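Local coordinates for protein polyhedrin (Uranotaenia sapphirina cypovirus, PDB 4ZQX) that forms, as polyhedrins do, the crystalline matrix of cypovirus occlusion bodies, and carries a bound ATP in this crystal, at residues 102-107 / 172-177; 115-120 / 147-152. One frame throughout, in Å; residues are numbered along the deposited sequence.

Contact 1: residues 102-107 / 172-177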
ATOM      1  N   LEU A 102     -14.376  18.319  -3.528  1.00 32.02           N
ATOM      2  CA  LEU A 102     -14.271  16.866  -3.397  1.00 31.14           C
ATOM      3  C   LEU A 102     -15.640  16.285  -3.118  1.00 30.16           C
ATOM      4  O   LEU A 102     -16.408  16.853  -2.335  1.00 31.10           O
ATOM      5  CB  LEU A 102     -13.336  16.481  -2.262  1.00 31.60           C
ATOM      6  CG  LEU A 102     -11.883  16.918  -2.371  1.00 32.32           C
ATOM      7  CD1 LEU A 102     -11.133  16.628  -1.083  1.00 33.63           C
ATOM      8  CD2 LEU A 102     -11.237  16.209  -3.522  1.00 35.65           C
ATOM      9  N   SER A 103     -15.940  15.172  -3.786  1.00 29.15           N
ATOM     10  CA  SER A 103     -17.176  14.430  -3.613  1.00 30.67           C
ATOM     11  C   SER A 103     -16.827  13.014  -3.206  1.00 30.27           C
ATOM     12  O   SER A 103     -15.980  12.386  -3.833  1.00 31.69           O
ATOM     13  CB  SER A 103     -17.937  14.379  -4.936  1.00 33.68           C
ATOM     14  OG  SER A 103     -18.190  15.676  -5.415  1.00 34.88           O
ATOM     15  N   PHE A 104     -17.510  12.515  -2.180  1.00 29.72           N
ATOM     16  CA  PHE A 104     -17.283  11.184  -1.642  1.00 30.34           C
ATOM     17  C   PHE A 104     -18.561  10.380  -1.814  1.00 30.07           C
ATOM     18  O   PHE A 104     -19.570  10.706  -1.207  1.00 31.16           O
ATOM     19  CB  PHE A 104     -16.930  11.252  -0.147  1.00 32.21           C
ATOM     20  CG  PHE A 104     -15.654  11.980   0.142  1.00 31.61           C
ATOM     21  CD1 PHE A 104     -15.627  13.360   0.207  1.00 30.42           C
ATOM     22  CD2 PHE A 104     -14.479  11.285   0.341  1.00 31.20           C
ATOM     23  CE1 PHE A 104     -14.453  14.024   0.459  1.00 31.83           C
ATOM     24  CE2 PHE A 104     -13.313  11.947   0.592  1.00 32.24           C
ATOM     25  CZ  PHE A 104     -13.301  13.323   0.648  1.00 31.22           C
ATOM     26  N   TYR A 105     -18.505   9.331  -2.631  1.00 28.44           N
ATOM     27  CA  TYR A 105     -19.657   8.481  -2.910  1.00 29.25           C
ATOM     28  C   TYR A 105     -19.466   7.120  -2.247  1.00 30.26           C
ATOM     29  O   TYR A 105     -18.493   6.439  -2.529  1.00 31.29           O
ATOM     30  CB  TYR A 105     -19.822   8.328  -4.423  1.00 31.69           C
ATOM     31  CG  TYR A 105     -20.262   9.618  -5.073  1.00 30.90           C
ATOM     32  CD1 TYR A 105     -21.583  10.034  -4.985  1.00 31.66           C
ATOM     33  CD2 TYR A 105     -19.360  10.437  -5.740  1.00 30.91           C
ATOM     34  CE1 TYR A 105     -22.002  11.222  -5.546  1.00 31.40           C
ATOM     35  CE2 TYR A 105     -19.779  11.618  -6.331  1.00 32.35           C
ATOM     36  CZ  TYR A 105     -21.107  12.010  -6.217  1.00 31.18           C
ATOM     37  OH  TYR A 105     -21.577  13.188  -6.775  1.00 32.16           O
ATOM     38  N   LEU A 106     -20.382   6.756  -1.348  1.00 30.83           N
ATOM     39  CA  LEU A 106     -20.301   5.495  -0.607  1.00 29.95           C
ATOM     40  C   LEU A 106     -21.506   4.627  -0.930  1.00 30.61           C
ATOM     41  O   LEU A 106     -22.642   5.113  -0.893  1.00 30.74           O
ATOM     42  CB  LEU A 106     -20.273   5.752   0.912  1.00 32.00           C
ATOM     43  CG  LEU A 106     -18.999   6.315   1.549  1.00 35.09           C
ATOM     44  CD1 LEU A 106     -18.738   7.750   1.121  1.00 38.30           C
ATOM     45  CD2 LEU A 106     -19.089   6.230   3.068  1.00 37.06           C
ATOM     46  N   ARG A 107     -21.278   3.353  -1.239  1.00 30.55           N
ATOM     47  CA  ARG A 107     -22.391   2.485  -1.600  1.00 30.10           C
ATOM     48  C   ARG A 107     -22.192   1.110  -1.002  1.00 29.39           C
ATOM     49  O   ARG A 107     -21.162   0.486  -1.212  1.00 31.47           O
ATOM     50  CB  ARG A 107     -22.529   2.364  -3.132  1.00 30.06           C
ATOM     51  CG  ARG A 107     -23.854   1.743  -3.586  1.00 31.24           C
ATOM     52  CD  ARG A 107     -23.821   1.284  -5.060  1.00 32.81           C
ATOM     53  NE  ARG A 107     -25.164   0.985  -5.556  1.00 34.99           N
ATOM     54  CZ  ARG A 107     -25.793  -0.177  -5.402  1.00 36.44           C
ATOM     55  NH1 ARG A 107     -25.197  -1.186  -4.784  1.00 35.97           N
ATOM     56  NH2 ARG A 107     -27.020  -0.333  -5.878  1.00 36.53           N
ATOM     57  N   VAL A 172      -4.438  19.314   0.261  1.00 31.19           N
ATOM     58  CA  VAL A 172      -4.824  18.473   1.387  1.00 31.26           C
ATOM     59  C   VAL A 172      -4.481  17.022   1.069  1.00 32.03           C
ATOM     60  O   VAL A 172      -4.198  16.686  -0.085  1.00 31.94           O
ATOM     61  CB  VAL A 172      -6.340  18.595   1.667  1.00 31.92           C
ATOM     62  CG1 VAL A 172      -6.684  20.028   2.009  1.00 30.99           C
ATOM     63  CG2 VAL A 172      -7.143  18.110   0.471  1.00 32.46           C
ATOM     64  N   SER A 173      -4.502  16.179   2.105  1.00 31.85           N
ATOM     65  CA  SER A 173      -4.442  14.722   1.956  1.00 30.79           C
ATOM     66  C   SER A 173      -5.717  14.145   2.572  1.00 29.31           C
ATOM     67  O   SER A 173      -6.443  14.857   3.268  1.00 30.19           O
ATOM     68  CB  SER A 173      -3.201  14.150   2.630  1.00 31.79           C
ATOM     69  OG  SER A 173      -3.154  14.502   4.004  1.00 33.34           O
ATOM     70  N   ILE A 174      -6.006  12.877   2.296  1.00 30.15           N
ATOM     71  CA  ILE A 174      -7.295  12.299   2.665  1.00 28.64           C
ATOM     72  C   ILE A 174      -7.148  10.963   3.358  1.00 28.06           C
ATOM     73  O   ILE A 174      -6.371  10.104   2.923  1.00 29.95           O
ATOM     74  CB  ILE A 174      -8.179  12.063   1.412  1.00 32.75           C
ATOM     75  CG1 ILE A 174      -8.468  13.377   0.689  1.00 35.69           C
ATOM     76  CG2 ILE A 174      -9.482  11.394   1.802  1.00 34.71           C
ATOM     77  CD1 ILE A 174      -9.243  13.183  -0.616  1.00 38.23           C
ATOM     78  N   ALA A 175      -7.908  10.783   4.431  1.00 29.71           N
ATOM     79  CA  ALA A 175      -8.053   9.470   5.060  1.00 29.50           C
ATOM     80  C   ALA A 175      -9.525   9.180   5.308  1.00 29.77           C
ATOM     81  O   ALA A 175     -10.176   9.873   6.086  1.00 32.28           O
ATOM     82  CB  ALA A 175      -7.289   9.411   6.361  1.00 29.87           C
ATOM     83  N   VAL A 176     -10.025   8.157   4.631  1.00 29.02           N
ATOM     84  CA  VAL A 176     -11.409   7.731   4.748  1.00 29.36           C
ATOM     85  C   VAL A 176     -11.403   6.318   5.307  1.00 28.96           C
ATOM     86  O   VAL A 176     -10.710   5.443   4.785  1.00 30.48           O
ATOM     87  CB  VAL A 176     -12.111   7.739   3.372  1.00 31.49           C
ATOM     88  CG1 VAL A 176     -13.576   7.316   3.494  1.00 31.12           C
ATOM     89  CG2 VAL A 176     -12.036   9.098   2.776  1.00 32.43           C
ATOM     90  N   ILE A 177     -12.151   6.113   6.385  1.00 29.26           N
ATOM     91  CA  ILE A 177     -12.295   4.802   6.991  1.00 30.09           C
ATOM     92  C   ILE A 177     -13.771   4.446   6.971  1.00 29.24           C
ATOM     93  O   ILE A 177     -14.570   5.179   7.545  1.00 29.69           O
ATOM     94  CB  ILE A 177     -11.798   4.816   8.448  1.00 30.76           C
ATOM     95  CG1 ILE A 177     -10.328   5.231   8.488  1.00 32.27           C
ATOM     96  CG2 ILE A 177     -11.945   3.423   9.085  1.00 31.84           C
ATOM     97  CD1 ILE A 177      -9.785   5.507   9.870  1.00 33.31           C
TER

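Contact 2: residues 115-120 / 147-152. With ATP (adenosine-5'-triphosphate), chain B.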
ATOM      1  N   ALA A 115     -18.578   5.745   9.807  1.00 31.60           N
ATOM      2  CA  ALA A 115     -17.791   6.118   8.634  1.00 32.10           C
ATOM      3  C   ALA A 115     -17.137   7.467   8.903  1.00 32.81           C
ATOM      4  O   ALA A 115     -17.809   8.403   9.342  1.00 33.53           O
ATOM      5  CB  ALA A 115     -18.661   6.168   7.405  1.00 34.31           C
ATOM      6  N   SER A 116     -15.828   7.567   8.671  1.00 30.87           N
ATOM      7  CA  SER A 116     -15.119   8.817   8.938  1.00 30.42           C
ATOM      8  C   SER A 116     -14.359   9.312   7.720  1.00 30.86           C
ATOM      9  O   SER A 116     -13.723   8.543   7.021  1.00 30.99           O
ATOM     10  CB  SER A 116     -14.180   8.668  10.132  1.00 32.96           C
ATOM     11  OG  SER A 116     -13.204   7.681   9.902  1.00 32.25           O
ATOM     12  N   ILE A 117     -14.459  10.613   7.472  1.00 29.73           N
ATOM     13  CA  ILE A 117     -13.765  11.259   6.365  1.00 28.69           C
ATOM     14  C   ILE A 117     -12.928  12.365   6.984  1.00 28.10           C
ATOM     15  O   ILE A 117     -13.463  13.320   7.527  1.00 30.61           O
ATOM     16  CB  ILE A 117     -14.750  11.839   5.332  1.00 29.81           C
ATOM     17  CG1 ILE A 117     -15.630  10.721   4.758  1.00 31.84           C
ATOM     18  CG2 ILE A 117     -14.000  12.564   4.213  1.00 31.16           C
ATOM     19  CD1 ILE A 117     -16.787  11.232   3.907  1.00 33.73           C
ATOM     20  N   ASP A 118     -11.616  12.212   6.913  1.00 28.47           N
ATOM     21  CA  ASP A 118     -10.696  13.129   7.563  1.00 29.37           C
ATOM     22  C   ASP A 118      -9.862  13.829   6.491  1.00 29.10           C
ATOM     23  O   ASP A 118      -9.084  13.187   5.783  1.00 30.58           O
ATOM     24  CB  ASP A 118      -9.826  12.309   8.530  1.00 30.28           C
ATOM     25  CG  ASP A 118      -8.895  13.157   9.393  1.00 32.30           C
ATOM     26  OD1 ASP A 118      -9.059  14.398   9.473  1.00 32.20           O
ATOM     27  OD2 ASP A 118      -8.003  12.542  10.022  1.00 32.45           O
ATOM     28  N   ILE A 119     -10.056  15.138   6.361  1.00 28.88           N
ATOM     29  CA  ILE A 119      -9.267  15.973   5.457  1.00 29.38           C
ATOM     30  C   ILE A 119      -8.064  16.488   6.236  1.00 30.98           C
ATOM     31  O   ILE A 119      -8.227  17.263   7.201  1.00 32.11           O
ATOM     32  CB  ILE A 119     -10.079  17.148   4.940  1.00 32.45           C
ATOM     33  CG1 ILE A 119     -11.400  16.664   4.332  1.00 36.00           C
ATOM     34  CG2 ILE A 119      -9.272  17.945   3.916  1.00 33.89           C
ATOM     35  CD1 ILE A 119     -11.253  15.682   3.210  1.00 38.57           C
ATOM     36  N   ARG A 120      -6.874  16.035   5.822  1.00 30.43           N
ATOM     37  CA  ARG A 120      -5.631  16.241   6.572  1.00 29.37           C
ATOM     38  C   ARG A 120      -4.719  17.204   5.826  1.00 29.32           C
ATOM     39  O   ARG A 120      -5.018  17.585   4.711  1.00 31.01           O
ATOM     40  CB  ARG A 120      -4.915  14.903   6.819  1.00 31.22           C
ATOM     41  CG  ARG A 120      -5.796  13.881   7.555  1.00 30.44           C
ATOM     42  CD  ARG A 120      -5.139  12.531   7.704  1.00 31.19           C
ATOM     43  NE  ARG A 120      -3.993  12.539   8.617  1.00 30.44           N
ATOM     44  CZ  ARG A 120      -4.075  12.423   9.940  1.00 30.36           C
ATOM     45  NH1 ARG A 120      -5.259  12.304  10.540  1.00 32.10           N
ATOM     46  NH2 ARG A 120      -2.965  12.419  10.674  1.00 30.95           N
ATOM     47  N   ASN A 147     -25.463  11.884  10.113  1.00 27.40           N
ATOM     48  CA  ASN A 147     -26.619  12.404   9.374  1.00 28.57           C
ATOM     49  C   ASN A 147     -26.314  13.600   8.459  1.00 29.46           C
ATOM     50  O   ASN A 147     -27.210  14.130   7.803  1.00 31.88           O
ATOM     51  CB  ASN A 147     -27.788  12.704  10.322  1.00 30.31           C
ATOM     52  CG  ASN A 147     -28.488  11.453  10.750  1.00 32.31           C
ATOM     53  OD1 ASN A 147     -29.299  10.889  10.001  1.00 35.74           O
ATOM     54  ND2 ASN A 147     -28.149  10.974  11.929  1.00 32.46           N
ATOM     55  N   LYS A 148     -25.047  13.988   8.386  1.00 29.21           N
ATOM     56  CA  LYS A 148     -24.610  14.999   7.440  1.00 29.08           C
ATOM     57  C   LYS A 148     -24.290  14.381   6.063  1.00 29.37           C
ATOM     58  O   LYS A 148     -24.054  15.112   5.099  1.00 32.92           O
ATOM     59  CB  LYS A 148     -23.432  15.798   7.999  1.00 29.71           C
ATOM     60  CG  LYS A 148     -23.822  16.685   9.169  1.00 30.64           C
ATOM     61  CD  LYS A 148     -22.650  17.396   9.815  1.00 32.02           C
ATOM     62  CE  LYS A 148     -23.164  18.410  10.831  1.00 34.84           C
ATOM     63  NZ  LYS A 148     -22.081  18.947  11.684  1.00 35.82           N
ATOM     64  N   PHE A 149     -24.298  13.051   5.965  1.00 28.76           N
ATOM     65  CA  PHE A 149     -24.306  12.402   4.648  1.00 29.35           C
ATOM     66  C   PHE A 149     -25.603  12.749   3.917  1.00 30.86           C
ATOM     67  O   PHE A 149     -26.661  12.867   4.536  1.00 32.09           O
ATOM     68  CB  PHE A 149     -24.185  10.868   4.745  1.00 30.35           C
ATOM     69  CG  PHE A 149     -22.788  10.374   5.028  1.00 32.52           C
ATOM     70  CD1 PHE A 149     -21.786  10.512   4.081  1.00 33.70           C
ATOM     71  CD2 PHE A 149     -22.499   9.734   6.213  1.00 34.77           C
ATOM     72  CE1 PHE A 149     -20.504  10.054   4.334  1.00 35.30           C
ATOM     73  CE2 PHE A 149     -21.229   9.271   6.479  1.00 35.53           C
ATOM     74  CZ  PHE A 149     -20.225   9.421   5.532  1.00 34.85           C
ATOM     75  N   VAL A 150     -25.515  12.869   2.594  1.00 30.59           N
ATOM     76  CA  VAL A 150     -26.645  13.212   1.749  1.00 32.25           C
ATOM     77  C   VAL A 150     -27.113  11.922   1.052  1.00 31.04           C
ATOM     78  O   VAL A 150     -26.311  11.233   0.442  1.00 32.70           O
ATOM     79  CB  VAL A 150     -26.198  14.242   0.688  1.00 34.15           C
ATOM     80  CG1 VAL A 150     -27.327  14.550  -0.292  1.00 36.19           C
ATOM     81  CG2 VAL A 150     -25.700  15.526   1.358  1.00 35.75           C
ATOM     82  N   ASP A 151     -28.399  11.600   1.134  1.00 31.92           N
ATOM     83  CA  ASP A 151     -28.918  10.368   0.527  1.00 33.87           C
ATOM     84  C   ASP A 151     -29.080  10.554  -0.969  1.00 34.02           C
ATOM     85  O   ASP A 151     -29.541  11.621  -1.397  1.00 35.29           O
ATOM     86  CB  ASP A 151     -30.285   9.959   1.109  1.00 35.93           C
ATOM     87  CG  ASP A 151     -30.239   9.678   2.593  1.00 40.23           C
ATOM     88  OD1 ASP A 151     -29.139   9.492   3.156  1.00 40.66           O
ATOM     89  OD2 ASP A 151     -31.325   9.631   3.204  1.00 43.77           O
ATOM     90  N   LEU A 152     -28.721   9.518  -1.746  1.00 34.36           N
ATOM     91  CA  LEU A 152     -28.861   9.527  -3.201  1.00 32.68           C
ATOM     92  C   LEU A 152     -29.439   8.206  -3.675  1.00 32.70           C
ATOM     93  O   LEU A 152     -29.285   7.196  -2.998  1.00 34.88           O
ATOM     94  CB  LEU A 152     -27.516   9.751  -3.887  1.00 34.87           C
ATOM     95  CG  LEU A 152     -26.871  11.129  -3.739  1.00 37.29           C
ATOM     96  CD1 LEU A 152     -25.539  11.169  -4.465  1.00 37.98           C
ATOM     97  CD2 LEU A 152     -27.786  12.250  -4.257  1.00 37.43           C
TER
HETATM   98  PG  ATP B 301     -32.894   3.627  -3.269  1.00 38.72           P
HETATM   99  O1G ATP B 301     -33.974   4.319  -2.476  1.00 40.84           O
HETATM  100  O2G ATP B 301     -31.470   3.984  -2.893  1.00 37.25           O
HETATM  101  O3G ATP B 301     -33.120   2.135  -3.433  1.00 37.74           O
HETATM  102  PB  ATP B 301     -34.259   4.780  -5.535  1.00 41.59           P
HETATM  103  O1B ATP B 301     -33.906   4.664  -6.999  1.00 42.89           O
HETATM  104  O2B ATP B 301     -35.489   4.095  -4.996  1.00 40.19           O
HETATM  105  O3B ATP B 301     -32.941   4.295  -4.737  1.00 40.89           O
HETATM  106  PA  ATP B 301     -35.341   7.239  -4.375  1.00 44.29           P
HETATM  107  O1A ATP B 301     -36.242   7.919  -5.374  1.00 45.87           O
HETATM  108  O2A ATP B 301     -35.951   6.421  -3.252  1.00 46.23           O
HETATM  109  O3A ATP B 301     -34.251   6.370  -5.204  1.00 42.84           O
HETATM  110  O5' ATP B 301     -34.423   8.399  -3.704  1.00 43.73           O
HETATM  111  C5' ATP B 301     -33.439   8.092  -2.713  1.00 44.52           C
HETATM  112  C4' ATP B 301     -32.988   9.401  -2.082  1.00 44.37           C
HETATM  113  O4' ATP B 301     -32.306  10.202  -3.049  1.00 44.34           O
HETATM  114  C3' ATP B 301     -34.160  10.238  -1.588  1.00 45.11           C
HETATM  115  O3' ATP B 301     -33.865  10.715  -0.278  1.00 47.78           O
HETATM  116  C2' ATP B 301     -34.244  11.407  -2.549  1.00 46.58           C
HETATM  117  O2' ATP B 301     -34.730  12.630  -1.976  1.00 47.72           O
HETATM  118  C1' ATP B 301     -32.805  11.541  -3.019  1.00 45.65           C
HETATM  119  N9  ATP B 301     -32.774  12.208  -4.341  1.00 44.45           N
HETATM  120  C8  ATP B 301     -33.375  11.781  -5.476  1.00 44.53           C
HETATM  121  N7  ATP B 301     -33.148  12.647  -6.499  1.00 43.97           N
HETATM  122  C5  ATP B 301     -32.392  13.641  -6.003  1.00 43.51           C
HETATM  123  C6  ATP B 301     -31.803  14.874  -6.543  1.00 44.51           C
HETATM  124  N6  ATP B 301     -32.022  15.144  -7.844  1.00 44.95           N
HETATM  125  N1  ATP B 301     -31.079  15.669  -5.717  1.00 45.60           N
HETATM  126  C2  ATP B 301     -30.895  15.339  -4.420  1.00 46.47           C
HETATM  127  N3  ATP B 301     -31.409  14.227  -3.863  1.00 44.76           N
HETATM  128  C4  ATP B 301     -32.149  13.356  -4.587  1.00 44.03           C

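Contact 1: residues 102-107 / 172-177
L102 and F104 of strand 102-107 face I174 and V176 of strand 173-177 across the interior of a beta sandwich, in which a six-stranded antiparallel sheet lies against a three-stranded one. The two strands run nearly the same way, at 18°, and their axes come within 11.0 Å, a gap filled by side chains from both sheets. L102 and I174 reach for each other tip to tip: methyl CD1 of L102 lies 4.0 Å from CD1 of I174. Both are long, branched and apolar, which suits residues that must span half the gap each. The ring of F104 comes in from the direction opposite to I174 and receives CG2 of I174 at its edge, near the ring plane, 4.1 Å from CE2. V176 slants across the same corner of the ring. Its CG2 stands anti to the carbonyl carbon while CG1 is anti to the backbone N (chi1 -179°), and it is CG2 that touches F104. F104 also touches I117 of strand 116-120, in the smaller sheet, and I31 of strand 27-34, beside it in the larger. The tightest approach is V176 CG2 to F104 CE2, at 3.8 Å.

Contact 2: residues 115-120 / 147-152
F149 packs its ring against A115 and I117, tying strand 116-120, outermost in the smaller sheet of a beta sandwich within this chain, to the segment that leads into strand 150-152, likewise outermost in the larger sheet. In the apolar contact one aromatic ring takes CB of A115 and CD1 of I117, both approaching it obliquely. The short methyl of A115 meets the far end of the ring, its CB about equally near CZ and CE2 of F149 (4.1 Å). I117 reaches further, its CD1 lying 3.9 Å from CE1 of F149. With CG1 beside the backbone N and the chain then extended (chi2 170°), that terminal methyl is carried out to the ring. F149 is buried, and W112 meets it edge-to-face; I117 also touches W163 and F104.

Charged groups act within 115-120. In a salt bridge R120 NH1 donates to D118 OD2 at 2.8 Å; OD2 lies almost in the guanidinium plane, while NH1 comes to its syn side, 28° out of the carboxylate plane. R120 is further held by D136 and by the carbonyl oxygens of G124 and R137, which together should fix its rotation.

At the far end of 147-152, D151 and L152 help to line the ATP pocket, and D151 OD1 forms a salt bridge with K161 NZ. CA of L152 approaches ATP O4' to 3.5 Å, beside the ribose.

In the fold
Contact 2 is nested along the chain inside the loop that contact 1 closes, and their centres lie about 8 Å apart. Strands 173-179 and 116-120 are antiparallel neighbours in the smaller sheet, joined by probable hydrogen bonds: S173 O to R120 N at 2.8 Å and A175 O to D118 N at 2.9 Å. On the larger sheet, Y105 CE1 packs 3.7 Å from L152 CD1, linking strand 101-107 to the ATP-lining segment. The buried cores of both contacts lie away from the nucleotide, but residues 149-152 run from the F149 ring to the pocket, where S154, G156, R158 and S234 hydrogen-bond ATP. R107 approaches that region too, through its bond to S154 O.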